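Local coordinates for glycoside hydrolase YxiA (PDB 3LV4), which probably hydrolyses the alpha-1,5-linked L-arabinose backbone of arabinan as a calcium-binding family 43 glycoside hydrolase, at residues Asn230-Arg235 with Lys364-Asp369; Trp332-Pro337 with Ser429-Glu434. All coordinates share one frame; numbering follows the deposited sequence.

Contact 1: Asn230-Arg235 with Lys364-Asp369; sequences NIRVAR and KDISAD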
ATOM      1  N   ASN A 230      -4.238  -3.017   7.475  1.00  7.13           N
ATOM      2  CA  ASN A 230      -2.847  -3.433   7.425  1.00  8.79           C
ATOM      3  C   ASN A 230      -2.419  -3.788   6.012  1.00  9.58           C
ATOM      4  O   ASN A 230      -3.175  -4.403   5.255  1.00  9.93           O
ATOM      5  CB  ASN A 230      -2.557  -4.579   8.421  1.00  8.68           C
ATOM      6  CG  ASN A 230      -3.329  -5.847   8.108  1.00  9.41           C
ATOM      7  OD1 ASN A 230      -2.744  -6.856   7.702  1.00  9.32           O
ATOM      8  ND2 ASN A 230      -4.644  -5.813   8.305  1.00 10.45           N
ATOM      9  N   ILE A 231      -1.204  -3.379   5.665  1.00  7.98           N
ATOM     10  CA  ILE A 231      -0.652  -3.618   4.338  1.00  7.43           C
ATOM     11  C   ILE A 231      -0.083  -5.024   4.259  1.00  9.22           C
ATOM     12  O   ILE A 231       0.672  -5.450   5.135  1.00  8.82           O
ATOM     13  CB  ILE A 231       0.450  -2.593   3.993  1.00  8.76           C
ATOM     14  CG1 ILE A 231      -0.164  -1.194   3.856  1.00 10.36           C
ATOM     15  CG2 ILE A 231       1.180  -2.998   2.708  1.00 10.12           C
ATOM     16  CD1 ILE A 231       0.852  -0.049   3.900  1.00 10.63           C
ATOM     17  N   ARG A 232      -0.465  -5.747   3.213  1.00  8.30           N
ATOM     18  CA  ARG A 232       0.047  -7.085   2.981  1.00  8.37           C
ATOM     19  C   ARG A 232       0.575  -7.158   1.564  1.00 10.25           C
ATOM     20  O   ARG A 232       0.238  -6.322   0.714  1.00  9.22           O
ATOM     21  CB  ARG A 232      -1.041  -8.142   3.196  1.00  7.68           C
ATOM     22  CG  ARG A 232      -1.690  -8.076   4.571  1.00  7.74           C
ATOM     23  CD  ARG A 232      -2.314  -9.400   5.014  1.00  7.22           C
ATOM     24  NE  ARG A 232      -2.812  -9.282   6.385  1.00  7.56           N
ATOM     25  CZ  ARG A 232      -3.150 -10.307   7.164  1.00  8.47           C
ATOM     26  NH1 ARG A 232      -3.080 -11.553   6.700  1.00 10.14           N
ATOM     27  NH2 ARG A 232      -3.578 -10.080   8.405  1.00  7.57           N
ATOM     28  N   VAL A 233       1.403  -8.159   1.303  1.00  9.26           N
ATOM     29  CA  VAL A 233       1.998  -8.294  -0.016  1.00  7.80           C
ATOM     30  C   VAL A 233       2.039  -9.765  -0.430  1.00  8.14           C
ATOM     31  O   VAL A 233       2.067 -10.672   0.422  1.00  8.08           O
ATOM     32  CB  VAL A 233       3.407  -7.649  -0.045  1.00  6.50           C
ATOM     33  CG1 VAL A 233       4.393  -8.446   0.833  1.00  8.04           C
ATOM     34  CG2 VAL A 233       3.915  -7.491  -1.484  1.00  7.45           C
ATOM     35  N   ALA A 234       2.001  -9.986  -1.743  1.00  6.32           N
ATOM     36  CA  ALA A 234       2.137 -11.304  -2.335  1.00  6.11           C
ATOM     37  C   ALA A 234       2.970 -11.100  -3.591  1.00  6.72           C
ATOM     38  O   ALA A 234       3.201  -9.956  -3.996  1.00  9.18           O
ATOM     39  CB  ALA A 234       0.759 -11.878  -2.681  1.00  6.90           C
ATOM     40  N   ARG A 235       3.440 -12.172  -4.215  1.00  7.49           N
ATOM     41  CA  ARG A 235       4.308 -11.983  -5.378  1.00  8.23           C
ATOM     42  C   ARG A 235       4.059 -12.993  -6.494  1.00  7.32           C
ATOM     43  O   ARG A 235       3.507 -14.072  -6.270  1.00  8.84           O
ATOM     44  CB  ARG A 235       5.789 -12.008  -4.968  1.00  7.45           C
ATOM     45  CG  ARG A 235       6.315 -13.402  -4.637  1.00  8.78           C
ATOM     46  CD  ARG A 235       7.718 -13.343  -4.062  1.00  8.26           C
ATOM     47  NE  ARG A 235       8.237 -14.686  -3.820  1.00  9.70           N
ATOM     48  CZ  ARG A 235       9.442 -14.953  -3.330  1.00 11.39           C
ATOM     49  NH1 ARG A 235      10.277 -13.966  -3.014  1.00 11.39           N
ATOM     50  NH2 ARG A 235       9.813 -16.214  -3.153  1.00 11.72           N
ATOM     51  N   LYS A 364       0.008 -11.655  12.423  1.00  9.62           N
ATOM     52  CA  LYS A 364      -0.603 -11.960  11.125  1.00  9.92           C
ATOM     53  C   LYS A 364      -2.118 -11.767  11.120  1.00 12.84           C
ATOM     54  O   LYS A 364      -2.788 -12.109  10.142  1.00 12.42           O
ATOM     55  CB  LYS A 364      -0.220 -13.371  10.642  1.00  8.57           C
ATOM     56  CG  LYS A 364       0.725 -13.371   9.437  1.00  8.85           C
ATOM     57  CD  LYS A 364       0.013 -12.948   8.151  1.00  9.31           C
ATOM     58  CE  LYS A 364      -0.723 -14.110   7.473  1.00  8.15           C
ATOM     59  NZ  LYS A 364       0.177 -14.993   6.642  1.00  7.91           N
ATOM     60  N   ASP A 365      -2.647 -11.188  12.197  1.00 11.72           N
ATOM     61  CA  ASP A 365      -4.080 -10.961  12.307  1.00 12.41           C
ATOM     62  C   ASP A 365      -4.536  -9.663  11.637  1.00 12.32           C
ATOM     63  O   ASP A 365      -3.723  -8.802  11.292  1.00 12.91           O
ATOM     64  CB  ASP A 365      -4.531 -10.975  13.777  1.00 14.50           C
ATOM     65  CG  ASP A 365      -3.699 -10.036  14.678  1.00 19.15           C
ATOM     66  OD1 ASP A 365      -2.727  -9.398  14.203  1.00 19.50           O
ATOM     67  OD2 ASP A 365      -4.027  -9.944  15.888  1.00 20.49           O
ATOM     68  N   ILE A 366      -5.843  -9.552  11.427  1.00 10.32           N
ATOM     69  CA  ILE A 366      -6.462  -8.250  11.215  1.00  9.72           C
ATOM     70  C   ILE A 366      -6.933  -7.802  12.588  1.00 11.23           C
ATOM     71  O   ILE A 366      -7.818  -8.421  13.186  1.00 10.64           O
ATOM     72  CB  ILE A 366      -7.642  -8.306  10.226  1.00  8.98           C
ATOM     73  CG1 ILE A 366      -7.145  -8.672   8.825  1.00 11.17           C
ATOM     74  CG2 ILE A 366      -8.359  -6.949  10.186  1.00 11.39           C
ATOM     75  CD1 ILE A 366      -8.227  -9.209   7.909  1.00 10.44           C
ATOM     76  N   SER A 367      -6.303  -6.756  13.113  1.00 10.67           N
ATOM     77  CA  SER A 367      -6.563  -6.322  14.480  1.00 10.90           C
ATOM     78  C   SER A 367      -6.462  -4.814  14.615  1.00 11.47           C
ATOM     79  O   SER A 367      -5.527  -4.206  14.111  1.00 10.30           O
ATOM     80  CB  SER A 367      -5.573  -6.969  15.444  1.00 11.75           C
ATOM     81  OG  SER A 367      -5.667  -6.365  16.730  1.00 13.55           O
ATOM     82  N   ALA A 368      -7.424  -4.219  15.313  1.00 10.76           N
ATOM     83  CA  ALA A 368      -7.403  -2.785  15.573  1.00  9.54           C
ATOM     84  C   ALA A 368      -6.536  -2.437  16.790  1.00  9.98           C
ATOM     85  O   ALA A 368      -6.305  -1.259  17.066  1.00 12.06           O
ATOM     86  CB  ALA A 368      -8.820  -2.252  15.745  1.00  9.60           C
ATOM     87  N   ASP A 369      -6.055  -3.460  17.501  1.00  9.52           N
ATOM     88  CA  ASP A 369      -5.217  -3.269  18.691  1.00 10.85           C
ATOM     89  C   ASP A 369      -3.940  -2.504  18.351  1.00 11.55           C
ATOM     90  O   ASP A 369      -3.268  -2.831  17.374  1.00 10.87           O
ATOM     91  CB  ASP A 369      -4.764  -4.622  19.265  1.00 15.38           C
ATOM     92  CG  ASP A 369      -5.853  -5.351  20.043  1.00 20.14           C
ATOM     93  OD1 ASP A 369      -7.005  -4.877  20.096  1.00 20.25           O
ATOM     94  OD2 ASP A 369      -5.535  -6.428  20.609  1.00 23.65           O
TER
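The carbonyl oxygen of Lys-364 receives NH2 of Arg-232 at 2.8 Å, in a bent bond with an N-H...O angle of 133°. The donor stands above the carbonyl plane, and the oxygen is itself tilted from the guanidinium plane. Asn-230, two residues back on the same strand, fixes the rotation of that guanidinium: its OD1 lies in the guanidinium plane and takes NE of Arg-232 at 2.8 Å, nearly straight, and also NH2 in a weak bond. CG of Asn-230 sits between the backbone N and the carbonyl carbon (chi1 63°), which places OD1 beside the guanidinium. NH1 is held by the backbone oxygens of Glu-268 and Tyr-270, while CE of Lys-364 lies 3.6 Å from NH1. The lysine chain is bent, and its ammonium bonds to the carbonyls of Glu-434, Pro-269 and Gly-271. CG1 of Ile-366 reaches ND2 of Asn-230 at 3.8 Å, the two side chains crossing at about a right angle. An alanine in place of Arg-232 would probably leave OD1 of Asn-230 and the carbonyls of Lys-364, Glu-268 and Tyr-270 without these donors. The arrangement is a buried arginine tying a strand of the family 43 catalytic propeller to a loop of the C-terminal lipocalin-like domain.

Contact 2: Trp332-Pro337 with Ser429-Glu434; sequences WPVVAP and SALSRE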
ATOM      1  N   TRP A 332      11.646 -11.020  -0.391  1.00  9.59           N
ATOM      2  CA  TRP A 332      10.456 -10.365   0.147  1.00  8.87           C
ATOM      3  C   TRP A 332      10.826  -8.979   0.688  1.00  8.78           C
ATOM      4  O   TRP A 332      11.862  -8.815   1.343  1.00 10.79           O
ATOM      5  CB  TRP A 332       9.812 -11.225   1.248  1.00  9.36           C
ATOM      6  CG  TRP A 332       9.172 -12.452   0.701  1.00 10.13           C
ATOM      7  CD1 TRP A 332       9.703 -13.715   0.665  1.00 10.67           C
ATOM      8  CD2 TRP A 332       7.894 -12.539   0.061  1.00 10.04           C
ATOM      9  NE1 TRP A 332       8.817 -14.583   0.065  1.00 11.91           N
ATOM     10  CE2 TRP A 332       7.704 -13.884  -0.321  1.00 10.42           C
ATOM     11  CE3 TRP A 332       6.887 -11.612  -0.217  1.00  9.74           C
ATOM     12  CZ2 TRP A 332       6.548 -14.323  -0.968  1.00 10.04           C
ATOM     13  CZ3 TRP A 332       5.733 -12.050  -0.865  1.00 11.36           C
ATOM     14  CH2 TRP A 332       5.574 -13.394  -1.229  1.00 10.24           C
ATOM     15  N   PRO A 333       9.989  -7.974   0.405  1.00  8.43           N
ATOM     16  CA  PRO A 333      10.322  -6.622   0.863  1.00  8.43           C
ATOM     17  C   PRO A 333       9.972  -6.444   2.333  1.00  8.67           C
ATOM     18  O   PRO A 333       8.947  -6.959   2.780  1.00 10.02           O
ATOM     19  CB  PRO A 333       9.431  -5.726  -0.010  1.00 10.58           C
ATOM     20  CG  PRO A 333       8.243  -6.589  -0.345  1.00  8.87           C
ATOM     21  CD  PRO A 333       8.747  -8.018  -0.386  1.00  7.75           C
ATOM     22  N   VAL A 334      10.825  -5.742   3.075  1.00  8.07           N
ATOM     23  CA  VAL A 334      10.555  -5.432   4.475  1.00  8.13           C
ATOM     24  C   VAL A 334      10.500  -3.912   4.633  1.00 10.04           C
ATOM     25  O   VAL A 334      11.234  -3.182   3.959  1.00 11.13           O
ATOM     26  CB  VAL A 334      11.605  -6.057   5.433  1.00  8.00           C
ATOM     27  CG1 VAL A 334      11.668  -7.579   5.247  1.00  7.90           C
ATOM     28  CG2 VAL A 334      12.984  -5.433   5.219  1.00 11.31           C
ATOM     29  N   VAL A 335       9.606  -3.435   5.493  1.00  7.45           N
ATOM     30  CA  VAL A 335       9.451  -1.998   5.702  1.00  7.69           C
ATOM     31  C   VAL A 335      10.403  -1.516   6.801  1.00  7.61           C
ATOM     32  O   VAL A 335      10.411  -2.060   7.907  1.00  9.24           O
ATOM     33  CB  VAL A 335       7.991  -1.657   6.085  1.00  8.80           C
ATOM     34  CG1 VAL A 335       7.770  -0.141   6.154  1.00  9.98           C
ATOM     35  CG2 VAL A 335       7.033  -2.292   5.091  1.00  9.47           C
ATOM     36  N   ALA A 336      11.207  -0.497   6.499  1.00  9.53           N
ATOM     37  CA  ALA A 336      12.028   0.138   7.528  1.00  9.71           C
ATOM     38  C   ALA A 336      11.097   0.670   8.618  1.00  9.44           C
ATOM     39  O   ALA A 336      10.041   1.209   8.312  1.00 10.33           O
ATOM     40  CB  ALA A 336      12.843   1.273   6.924  1.00  9.60           C
ATOM     41  N   PRO A 337      11.466   0.497   9.896  1.00  9.31           N
ATOM     42  CA  PRO A 337      10.522   0.869  10.965  1.00  8.21           C
ATOM     43  C   PRO A 337      10.205   2.370  11.064  1.00  9.50           C
ATOM     44  O   PRO A 337       9.118   2.722  11.514  1.00 11.47           O
ATOM     45  CB  PRO A 337      11.224   0.388  12.243  1.00  7.26           C
ATOM     46  CG  PRO A 337      12.159  -0.718  11.768  1.00  8.45           C
ATOM     47  CD  PRO A 337      12.637  -0.239  10.415  1.00  7.79           C
ATOM     48  N   SER A 429      14.354  -5.013  10.349  1.00  9.17           N
ATOM     49  CA  SER A 429      12.991  -5.314   9.938  1.00  8.50           C
ATOM     50  C   SER A 429      13.050  -6.651   9.238  1.00  7.60           C
ATOM     51  O   SER A 429      13.855  -6.830   8.327  1.00  8.99           O
ATOM     52  CB  SER A 429      12.460  -4.242   8.986  1.00  7.00           C
ATOM     53  OG  SER A 429      11.128  -4.532   8.582  1.00  8.80           O
ATOM     54  N   ALA A 430      12.233  -7.602   9.673  1.00  8.27           N
ATOM     55  CA  ALA A 430      12.354  -8.958   9.150  1.00  8.23           C
ATOM     56  C   ALA A 430      11.002  -9.657   9.010  1.00  9.22           C
ATOM     57  O   ALA A 430      10.003  -9.216   9.584  1.00  8.61           O
ATOM     58  CB  ALA A 430      13.301  -9.784  10.032  1.00  9.72           C
ATOM     59  N   LEU A 431      10.990 -10.753   8.251  1.00  8.55           N
ATOM     60  CA  LEU A 431       9.764 -11.482   7.950  1.00  7.09           C
ATOM     61  C   LEU A 431       9.990 -12.975   8.075  1.00  9.29           C
ATOM     62  O   LEU A 431      11.065 -13.471   7.745  1.00  9.39           O
ATOM     63  CB  LEU A 431       9.317 -11.199   6.509  1.00  7.80           C
ATOM     64  CG  LEU A 431       8.744  -9.820   6.148  1.00  8.18           C
ATOM     65  CD1 LEU A 431       8.660  -9.652   4.631  1.00 11.60           C
ATOM     66  CD2 LEU A 431       7.368  -9.620   6.780  1.00 10.90           C
ATOM     67  N   SER A 432       8.964 -13.686   8.535  1.00  9.03           N
ATOM     68  CA  SER A 432       8.964 -15.145   8.548  1.00  8.24           C
ATOM     69  C   SER A 432       8.211 -15.692   7.339  1.00 10.24           C
ATOM     70  O   SER A 432       7.417 -14.981   6.711  1.00 10.12           O
ATOM     71  CB  SER A 432       8.251 -15.649   9.797  1.00  9.98           C
ATOM     72  OG  SER A 432       6.879 -15.286   9.734  1.00  8.04           O
ATOM     73  N   ARG A 433       8.440 -16.968   7.034  1.00 10.93           N
ATOM     74  CA  ARG A 433       7.690 -17.632   5.973  1.00 12.64           C
ATOM     75  C   ARG A 433       6.191 -17.522   6.253  1.00 10.41           C
ATOM     76  O   ARG A 433       5.369 -17.406   5.330  1.00 10.45           O
ATOM     77  CB  ARG A 433       8.099 -19.107   5.878  1.00 15.36           C
ATOM     78  CG  ARG A 433       7.474 -19.847   4.716  1.00 22.21           C
ATOM     79  CD  ARG A 433       8.114 -21.219   4.534  1.00 26.64           C
ATOM     80  NE  ARG A 433       7.360 -22.283   5.180  1.00 35.13           N
ATOM     81  CZ  ARG A 433       7.835 -23.511   5.366  1.00 45.16           C
ATOM     82  NH1 ARG A 433       9.065 -23.814   4.961  1.00 48.91           N
ATOM     83  NH2 ARG A 433       7.090 -24.436   5.963  1.00 47.61           N
ATOM     84  N   GLU A 434       5.846 -17.569   7.534  1.00  8.77           N
ATOM     85  CA  GLU A 434       4.455 -17.514   7.976  1.00  8.66           C
ATOM     86  C   GLU A 434       3.772 -16.188   7.636  1.00  8.87           C
ATOM     87  O   GLU A 434       2.542 -16.091   7.630  1.00 10.06           O
ATOM     88  CB  GLU A 434       4.369 -17.785   9.477  1.00 10.58           C
ATOM     89  CG  GLU A 434       4.520 -19.272   9.843  1.00 12.81           C
ATOM     90  CD  GLU A 434       5.965 -19.748   9.883  1.00 13.02           C
ATOM     91  OE1 GLU A 434       6.894 -18.922   9.757  1.00 11.56           O
ATOM     92  OE2 GLU A 434       6.173 -20.964  10.061  1.00 16.26           O
TER
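Val-334 and Ser-429 meet where the outermost strand of a four-stranded antiparallel propeller blade, 333-335, faces strand 423-432 of the C-terminal lipocalin-like domain. The short strand segments run at 132° to each other with their axes 6.2 Å apart, and across the gap side chains meet both side chains and backbone carbonyls. The closely packed part is made by Ser-429, Val-334 and Leu-431, the last two sliding past each other in opposite directions. CG1 of Val-334 lies 3.7 Å from CD1 of Leu-431, while its other methyl, CG2, rests 3.5 Å from the carbonyl oxygen of Ser-429. CD1 of Leu-431 also reaches CB of Trp-332 at 3.9 Å. That methyl comes to 3.3 Å from the carbonyl oxygen of Pro-333, a buried acceptor that has no hydrogen-bond partner in the model. Val-272 of strand 272-280 touches both Trp-332 and Leu-431, extending the apolar layer beyond the pair of strands.

Packing thins away from these three residues. Pro-337 forms a distant edge, its CD coming no nearer than 4.3 Å to CB of Ser-429, and Trp-439 of strand 437-442 packs against both residues. Beyond Leu-431 lies the solvent side, where the chain turns away from the propeller strand: Ser-432 bonds through its hydroxyl to Asp-436, and Arg-433 is exposed. Within the tight part, the polar connection joins Ser-429 to Val-335. Ser-429 places OG anti to its backbone N (chi1 180°) and directs it across the interface. There the hydroxyl donates to the carbonyl oxygen of Val-335 at 2.7 Å, approaching from above the carbonyl plane, 45° out of it.

How the contacts relate
The two contacts lie 12 Å apart between centres and cross along the chain, in the order 230-235, 332-337, 364-369, 429-434. Each joins a segment of the catalytic propeller, or its end, to one of the C-terminal lipocalin-like domain, so the domains are tied together at two neighbouring places. Strand 272-280, which pairs with 230-236, also packs against residues of contact 2. The contacts meet directly, through the lysine of contact 1 and Glu-434 of contact 2, and where the Trp-332 ring packs against Ala-234 and Arg-235. Together they form a continuous interdomain interface, with about 10 Å between the side chains of Asn-230 and Glu-201, the predicted proton donor.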